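Local structure of nitroreductase (Bacteroides fragilis NCTC 9343, 3EK3) at residues G154-E157 with N158-V161; E145-A148 with Y149-S152; C55-V58 with K59-L63. The protein binds flavin mononucleotide and probably catalyses NAD(P)H-linked oxidation-reduction of nitrogen-containing compounds. All blocks are in the same frame, centred on the assembly; numbering follows the deposited sequence. Where two conformers were deposited one is given.

Contact 1 of 3, residues G154-E157 with N158-V161; sequences GVPE and NHKV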
loop_
_atom_site.group_PDB
_atom_site.type_symbol
_atom_site.label_atom_id
_atom_site.label_comp_id
_atom_site.label_asym_id
_atom_site.label_seq_id
_atom_site.Cartn_x
_atom_site.Cartn_y
_atom_site.Cartn_z
ATOM N N GLY A 154 -8.981 9.970 19.202
ATOM C CA GLY A 154 -7.931 10.836 18.650
ATOM C C GLY A 154 -7.751 10.779 17.149
ATOM O O GLY A 154 -6.817 11.369 16.619
ATOM N N VAL A 155 -8.645 10.089 16.449
ATOM C CA VAL A 155 -8.650 10.148 14.979
ATOM C C VAL A 155 -9.119 11.559 14.547
ATOM O O VAL A 155 -10.156 12.056 15.011
ATOM C CB VAL A 155 -9.596 9.102 14.354
ATOM C CG1 VAL A 155 -9.576 9.222 12.820
ATOM C CG2 VAL A 155 -9.230 7.668 14.784
ATOM N N PRO A 156 -8.318 12.259 13.705
ATOM C CA PRO A 156 -8.749 13.577 13.286
ATOM C C PRO A 156 -10.106 13.597 12.616
ATOM O O PRO A 156 -10.413 12.737 11.803
ATOM C CB PRO A 156 -7.652 14.013 12.298
ATOM C CG PRO A 156 -6.471 13.292 12.711
ATOM C CD PRO A 156 -6.984 11.935 13.187
ATOM N N GLU A 157 -10.897 14.591 12.961
ATOM C CA GLU A 157 -12.259 14.680 12.460
ATOM C C GLU A 157 -12.359 14.863 10.966
ATOM O O GLU A 157 -13.394 14.544 10.397
ATOM C CB GLU A 157 -13.009 15.805 13.158
ATOM C CG GLU A 157 -13.185 15.484 14.624
ATOM C CD GLU A 157 -13.949 16.533 15.389
ATOM O OE1 GLU A 157 -15.175 16.653 15.182
ATOM O OE2 GLU A 157 -13.313 17.222 16.209
ATOM N N ASN A 158 -11.310 15.401 10.346
ATOM C CA ASN A 158 -11.267 15.611 8.902
ATOM C C ASN A 158 -10.656 14.438 8.139
ATOM O O ASN A 158 -10.427 14.539 6.940
ATOM C CB ASN A 158 -10.476 16.899 8.581
ATOM C CG ASN A 158 -9.005 16.755 8.858
ATOM O OD1 ASN A 158 -8.613 16.279 9.911
ATOM N ND2 ASN A 158 -8.179 17.136 7.896
ATOM N N HIS A 159 -10.382 13.342 8.834
ATOM C CA HIS A 159 -9.809 12.164 8.204
ATOM C C HIS A 159 -10.884 11.155 7.928
ATOM O O HIS A 159 -11.892 11.090 8.645
ATOM C CB HIS A 159 -8.792 11.530 9.135
ATOM C CG HIS A 159 -7.437 12.160 9.078
ATOM N ND1 HIS A 159 -6.290 11.492 9.467
ATOM C CD2 HIS A 159 -7.049 13.395 8.679
ATOM C CE1 HIS A 159 -5.251 12.296 9.305
ATOM N NE2 HIS A 159 -5.687 13.458 8.829
ATOM N N LYS A 160 -10.663 10.342 6.909
ATOM C CA LYS A 160 -11.407 9.104 6.741
ATOM C C LYS A 160 -10.488 7.971 7.120
ATOM O O LYS A 160 -9.274 8.124 7.126
ATOM C CB LYS A 160 -11.838 8.928 5.293
ATOM C CG LYS A 160 -12.663 10.072 4.733
ATOM C CD LYS A 160 -13.801 10.483 5.639
ATOM C CE LYS A 160 -14.680 11.533 4.962
ATOM N NZ LYS A 160 -15.582 12.156 5.946
ATOM N N VAL A 161 -11.067 6.818 7.460
ATOM C CA VAL A 161 -10.259 5.673 7.876
ATOM C C VAL A 161 -10.104 4.794 6.636
ATOM O O VAL A 161 -11.097 4.281 6.125
ATOM C CB VAL A 161 -10.924 4.873 9.022
ATOM C CG1 VAL A 161 -10.106 3.633 9.343
ATOM C CG2 VAL A 161 -11.028 5.758 10.287
HETATM O O HOH W 1 -14.141 13.396 7.779
#
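The pyrrolidine ring of Pro156 lies over one face of the His159 imidazole, and the proline can be traced atom by atom across it. Its CB touches two groups: His159 CD2 at 3.7 Å and Asn158 OD1 at 3.4 Å. CG sits almost above the ring centre, 3.7 Å from the centroid and 10° off the normal, which meets the criterion for a CH-pi contact. CD reaches the ND1 side, 3.8 Å from His159 ND1. The imidazole is brought under the proline by its first torsion, which sets CG beside the backbone N (chi1 -83°); its rotation is further fixed by a hydrogen bond between ND1 and Ser101 OG.

The backbone turn brings the two rings together. Pro156 to His159 form a type I beta turn, closed by the bond from His159 N to Pro156 O (3.0 Å, N-H...O angle 158°). On the other flank a water donates to Glu157 O, 3.0 Å away, and accepts from Lys160 NZ at 2.6 Å, while Lys160 also forms a salt bridge with Asp142.

The turn follows a Schellman motif at Gly154 that ends helix 144-153, and leads into strand 160-168. Val155 packs on Leu150 of that helix and on Ile99 of strand 96-102, while Pro156 and His159 both touch His50 of strand 50-54.

Contact 2 of 3, residues E145-A148 with Y149-S152; sequences EVRA and YLTS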
loop_
_atom_site.group_PDB
_atom_site.type_symbol
_atom_site.label_atom_id
_atom_site.label_comp_id
_atom_site.label_asym_id
_atom_site.label_seq_id
_atom_site.Cartn_x
_atom_site.Cartn_y
_atom_site.Cartn_z
ATOM N N GLU A 145 -22.337 7.600 15.419
ATOM C CA GLU A 145 -21.818 7.000 16.640
ATOM C C GLU A 145 -20.399 6.461 16.484
ATOM O O GLU A 145 -19.581 6.624 17.395
ATOM C CB GLU A 145 -22.759 5.931 17.198
ATOM C CG GLU A 145 -24.111 6.496 17.693
ATOM C CD GLU A 145 -25.093 6.776 16.548
ATOM O OE1 GLU A 145 -25.121 6.005 15.554
ATOM O OE2 GLU A 145 -25.842 7.780 16.639
ATOM N N VAL A 146 -20.083 5.865 15.333
ATOM C CA VAL A 146 -18.716 5.417 15.085
ATOM C C VAL A 146 -17.808 6.646 15.089
ATOM O O VAL A 146 -16.779 6.681 15.762
ATOM C CB VAL A 146 -18.611 4.637 13.747
ATOM C CG1 VAL A 146 -17.157 4.320 13.411
ATOM C CG2 VAL A 146 -19.513 3.335 13.777
ATOM N N ARG A 147 -18.219 7.693 14.374
ATOM C CA ARG A 147 -17.363 8.885 14.270
ATOM C C ARG A 147 -17.097 9.523 15.635
ATOM O O ARG A 147 -15.973 9.927 15.943
ATOM C CB ARG A 147 -17.977 9.904 13.290
ATOM C CG ARG A 147 -17.139 11.219 13.156
ATOM C CD ARG A 147 -15.672 11.014 12.868
ATOM N NE ARG A 147 -15.465 10.403 11.550
ATOM C CZ ARG A 147 -14.350 10.494 10.835
ATOM N NH1 ARG A 147 -13.308 11.134 11.298
ATOM N NH2 ARG A 147 -14.302 9.936 9.626
ATOM N N ALA A 148 -18.140 9.637 16.451
ATOM C CA ALA A 148 -17.954 10.164 17.787
ATOM C C ALA A 148 -16.911 9.360 18.556
ATOM O O ALA A 148 -16.079 9.930 19.276
ATOM C CB ALA A 148 -19.305 10.219 18.538
ATOM N N TYR A 149 -16.940 8.033 18.394
ATOM C CA TYR A 149 -15.978 7.137 19.049
ATOM C C TYR A 149 -14.564 7.375 18.531
ATOM O O TYR A 149 -13.632 7.536 19.311
ATOM C CB TYR A 149 -16.395 5.645 18.922
ATOM C CG TYR A 149 -15.891 4.869 20.099
ATOM C CD1 TYR A 149 -14.571 4.418 20.122
ATOM C CD2 TYR A 149 -16.675 4.696 21.251
ATOM C CE1 TYR A 149 -14.053 3.775 21.218
ATOM C CE2 TYR A 149 -16.156 4.041 22.394
ATOM C CZ TYR A 149 -14.844 3.605 22.374
ATOM O OH TYR A 149 -14.272 2.980 23.455
ATOM N N LEU A 150 -14.417 7.450 17.210
ATOM C CA LEU A 150 -13.110 7.695 16.582
ATOM C C LEU A 150 -12.502 9.015 17.071
ATOM O O LEU A 150 -11.323 9.090 17.427
ATOM C CB LEU A 150 -13.255 7.716 15.060
ATOM C CG LEU A 150 -13.659 6.383 14.414
ATOM C CD1 LEU A 150 -13.840 6.595 12.913
ATOM C CD2 LEU A 150 -12.559 5.326 14.648
ATOM N N THR A 151 -13.315 10.046 17.091
ATOM C CA THR A 151 -12.884 11.363 17.607
ATOM C C THR A 151 -12.365 11.290 19.039
ATOM O O THR A 151 -11.309 11.848 19.358
ATOM C CB THR A 151 -14.017 12.346 17.504
ATOM O OG1 THR A 151 -14.386 12.488 16.123
ATOM C CG2 THR A 151 -13.630 13.719 18.119
ATOM N N SER A 152 -13.068 10.520 19.872
ATOM C CA SER A 152 -12.702 10.380 21.282
ATOM C C SER A 152 -11.370 9.642 21.395
ATOM O O SER A 152 -10.610 9.882 22.313
ATOM C CB SER A 152 -13.787 9.639 22.076
ATOM O OG SER A 152 -13.643 8.232 21.960
HETATM O O HOH W 2 -12.714 11.507 14.106
#
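Glu145 meets the following turn through its backbone: its O accepts from Tyr149 N at 3.2 Å, while its carboxylate leads off to a salt bridge with Lys73. The Tyr149 ring departs as well, and its OH is hydrogen-bonded to Glu62. Val146 contributes both carbonyl and side chain. Its O receives Leu150 N in a bond of 2.9 Å, and its CG1 lies 4.1 Å from Leu150 CD1, the two side chains running side by side in the same direction. Both also pack on Leu137.

These i to i+4 bonds define the regular alpha-helix 144-153, which in this FMN-binding nitroreductase chain leads to sheet strand 160-168; the Val146 side chain is about 14 Å from the bound FMN.

Arg147 is gripped at both its carbonyl and its guanidinium. Its O accepts Thr151 N at 2.9 Å in a nearly straight bond (172°), and Thr151 OG1 lies 3.0 Å from the same oxygen. The arginine chain bends at chi2 and chi3 (51° and 65°), which carries its guanidinium over Leu150, CD1 covering one face. All three nitrogens are engaged: NE with Cys141 O, NH2 with Asp142 and His159 O, and NH1 with a water that also bridges to Thr151 OG1. Ala148 O takes Ser152 N at 3.1 Å; in one of two conformers Ser152 OG also lies near Tyr149 O, a bond that remains doubtful.

Contact 3 of 3, residues C55-V58 with K59-L63; sequences CNTV and KLEEL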
loop_
_atom_site.group_PDB
_atom_site.type_symbol
_atom_site.label_atom_id
_atom_site.label_comp_id
_atom_site.label_asym_id
_atom_site.label_seq_id
_atom_site.Cartn_x
_atom_site.Cartn_y
_atom_site.Cartn_z
ATOM N N CYS A 55 -4.826 0.057 22.150
ATOM C CA CYS A 55 -4.320 -1.103 22.856
ATOM C C CYS A 55 -5.199 -1.515 24.029
ATOM O O CYS A 55 -4.822 -2.348 24.815
ATOM C CB CYS A 55 -2.941 -0.769 23.374
ATOM S SG CYS A 55 -1.795 -0.302 22.080
ATOM N N ASN A 56 -6.384 -0.942 24.121
ATOM C CA ASN A 56 -7.219 -1.119 25.289
ATOM C C ASN A 56 -8.412 -1.993 24.899
ATOM O O ASN A 56 -9.201 -1.633 24.035
ATOM C CB ASN A 56 -7.659 0.272 25.740
ATOM C CG ASN A 56 -8.416 0.257 27.035
ATOM O OD1 ASN A 56 -9.475 -0.340 27.133
ATOM N ND2 ASN A 56 -7.863 0.908 28.045
ATOM N N THR A 57 -8.527 -3.156 25.522
ATOM C CA THR A 57 -9.561 -4.120 25.161
ATOM C C THR A 57 -10.950 -3.573 25.310
ATOM O O THR A 57 -11.779 -3.803 24.427
ATOM C CB THR A 57 -9.406 -5.408 25.959
ATOM O OG1 THR A 57 -8.165 -6.010 25.577
ATOM C CG2 THR A 57 -10.521 -6.393 25.659
ATOM N N VAL A 58 -11.203 -2.803 26.370
ATOM C CA VAL A 58 -12.537 -2.214 26.574
ATOM C C VAL A 58 -12.893 -1.291 25.428
ATOM O O VAL A 58 -13.995 -1.351 24.899
ATOM C CB VAL A 58 -12.657 -1.421 27.906
ATOM C CG1 VAL A 58 -13.993 -0.692 27.962
ATOM C CG2 VAL A 58 -12.513 -2.332 29.100
ATOM N N LYS A 59 -11.977 -0.414 25.048
ATOM C CA LYS A 59 -12.268 0.535 23.964
ATOM C C LYS A 59 -12.419 -0.183 22.621
ATOM O O LYS A 59 -13.244 0.197 21.797
ATOM C CB LYS A 59 -11.180 1.596 23.863
ATOM C CG LYS A 59 -10.990 2.407 25.126
ATOM C CD LYS A 59 -9.949 3.491 24.913
ATOM C CE LYS A 59 -9.359 4.008 26.227
ATOM N NZ LYS A 59 -10.272 4.563 27.270
ATOM N N LEU A 60 -11.627 -1.219 22.393
ATOM C CA LEU A 60 -11.777 -1.984 21.140
ATOM C C LEU A 60 -13.180 -2.607 21.033
ATOM O O LEU A 60 -13.810 -2.554 20.000
ATOM C CB LEU A 60 -10.701 -3.034 21.023
ATOM C CG LEU A 60 -9.330 -2.457 20.747
ATOM C CD1 LEU A 60 -8.269 -3.582 20.970
ATOM C CD2 LEU A 60 -9.246 -1.757 19.371
ATOM N N GLU A 61 -13.649 -3.172 22.139
ATOM C CA GLU A 61 -14.961 -3.771 22.182
ATOM C C GLU A 61 -16.052 -2.734 21.949
ATOM O O GLU A 61 -16.993 -2.974 21.207
ATOM C CB GLU A 61 -15.138 -4.537 23.501
ATOM C CG GLU A 61 -14.185 -5.730 23.586
ATOM C CD GLU A 61 -14.437 -6.644 24.780
ATOM O OE1 GLU A 61 -15.252 -6.276 25.672
ATOM O OE2 GLU A 61 -13.803 -7.738 24.808
ATOM N N GLU A 62 -15.926 -1.558 22.564
ATOM C CA GLU A 62 -16.893 -0.490 22.355
ATOM C C GLU A 62 -16.945 -0.018 20.886
ATOM O O GLU A 62 -18.023 0.243 20.341
ATOM C CB GLU A 62 -16.587 0.704 23.289
ATOM C CG GLU A 62 -16.879 0.421 24.754
ATOM C CD GLU A 62 -16.736 1.643 25.662
ATOM O OE1 GLU A 62 -16.003 2.592 25.307
ATOM O OE2 GLU A 62 -17.444 1.679 26.703
ATOM N N LEU A 63 -15.778 0.137 20.285
ATOM C CA LEU A 63 -15.671 0.539 18.885
ATOM C C LEU A 63 -16.327 -0.505 17.975
ATOM O O LEU A 63 -17.104 -0.176 17.078
ATOM C CB LEU A 63 -14.208 0.714 18.524
ATOM C CG LEU A 63 -13.883 1.034 17.071
ATOM C CD1 LEU A 63 -14.591 2.300 16.646
ATOM C CD2 LEU A 63 -12.343 1.169 16.859
#
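Asn56 and Lys59 meet at the start of helix 57-72, the asparagine occupying the N-cap position. Its OD1 accepts from Lys59 N at 3.3 Å (N-H...O angle 161°), with the donor tilted 32° from the plane of the amide. The amide reaches this position because CG is anti to the backbone N (chi1 -174°), which swings OD1 over the first turn.

The lysine chain then runs across the asparagine side chain. Its CG is 3.7 Å from Asn56 OD1, and its CE comes close to Asn56 ND2. The lysine methylenes cross the asparagine side chain obliquely, touching CB, the amide carbon and both amide ends, before the bend at chi4 turns NZ aside. The two ends of the amide are held differently: OD1 caps the helix, whereas ND2 donates to Glu190 O of the second subunit, a pairing that should hold the amide's rotation. Lys59 also packs on Val189 of that subunit and on Tyr149 and Leu153 of helix 144-153.

Val58 is engaged largely through its backbone. Its O accepts from Glu62 N at 3.0 Å, and Glu62 CG lies 3.4 Å from the same oxygen. One residue earlier, Thr57 O accepts Glu61 N; alongside, Thr57 CG2 and Glu61 OE2 come within 3.6 Å, the two side chains pointing the same way.

Asn56 O receives Leu60 N, so this residue offers both its carbonyl and its amide oxygen to the first turn. A side-chain acceptor meeting the N-H three residues on is the N-cap bond of an alpha-helix, formed here where strand 50-54 passes into helix 57-72 beside the other subunit.

Overall arrangement
From the N terminus, contact 3 comes first, at the passage from strand 50-54 into helix 57-72; contact 2 follows within helix 144-153, and contact 1 turns the chain out of that helix into strand 160-168. Each is local, and the three stand in series, neither nesting nor crossing. Contacts 2 and 3, with centres 13 Å apart, join the two helices: Leu150 CD2 lies 4.2 Å from Leu63 CD1. Contacts 1 and 2, centres 9 Å apart, adjoin directly, with Val155 N 3.0 Å from Leu150 O. Contacts 1 and 3 do not touch, their nearest atoms being about 7 Å apart; helix 144-153, which touches both, lies between them in the contact network.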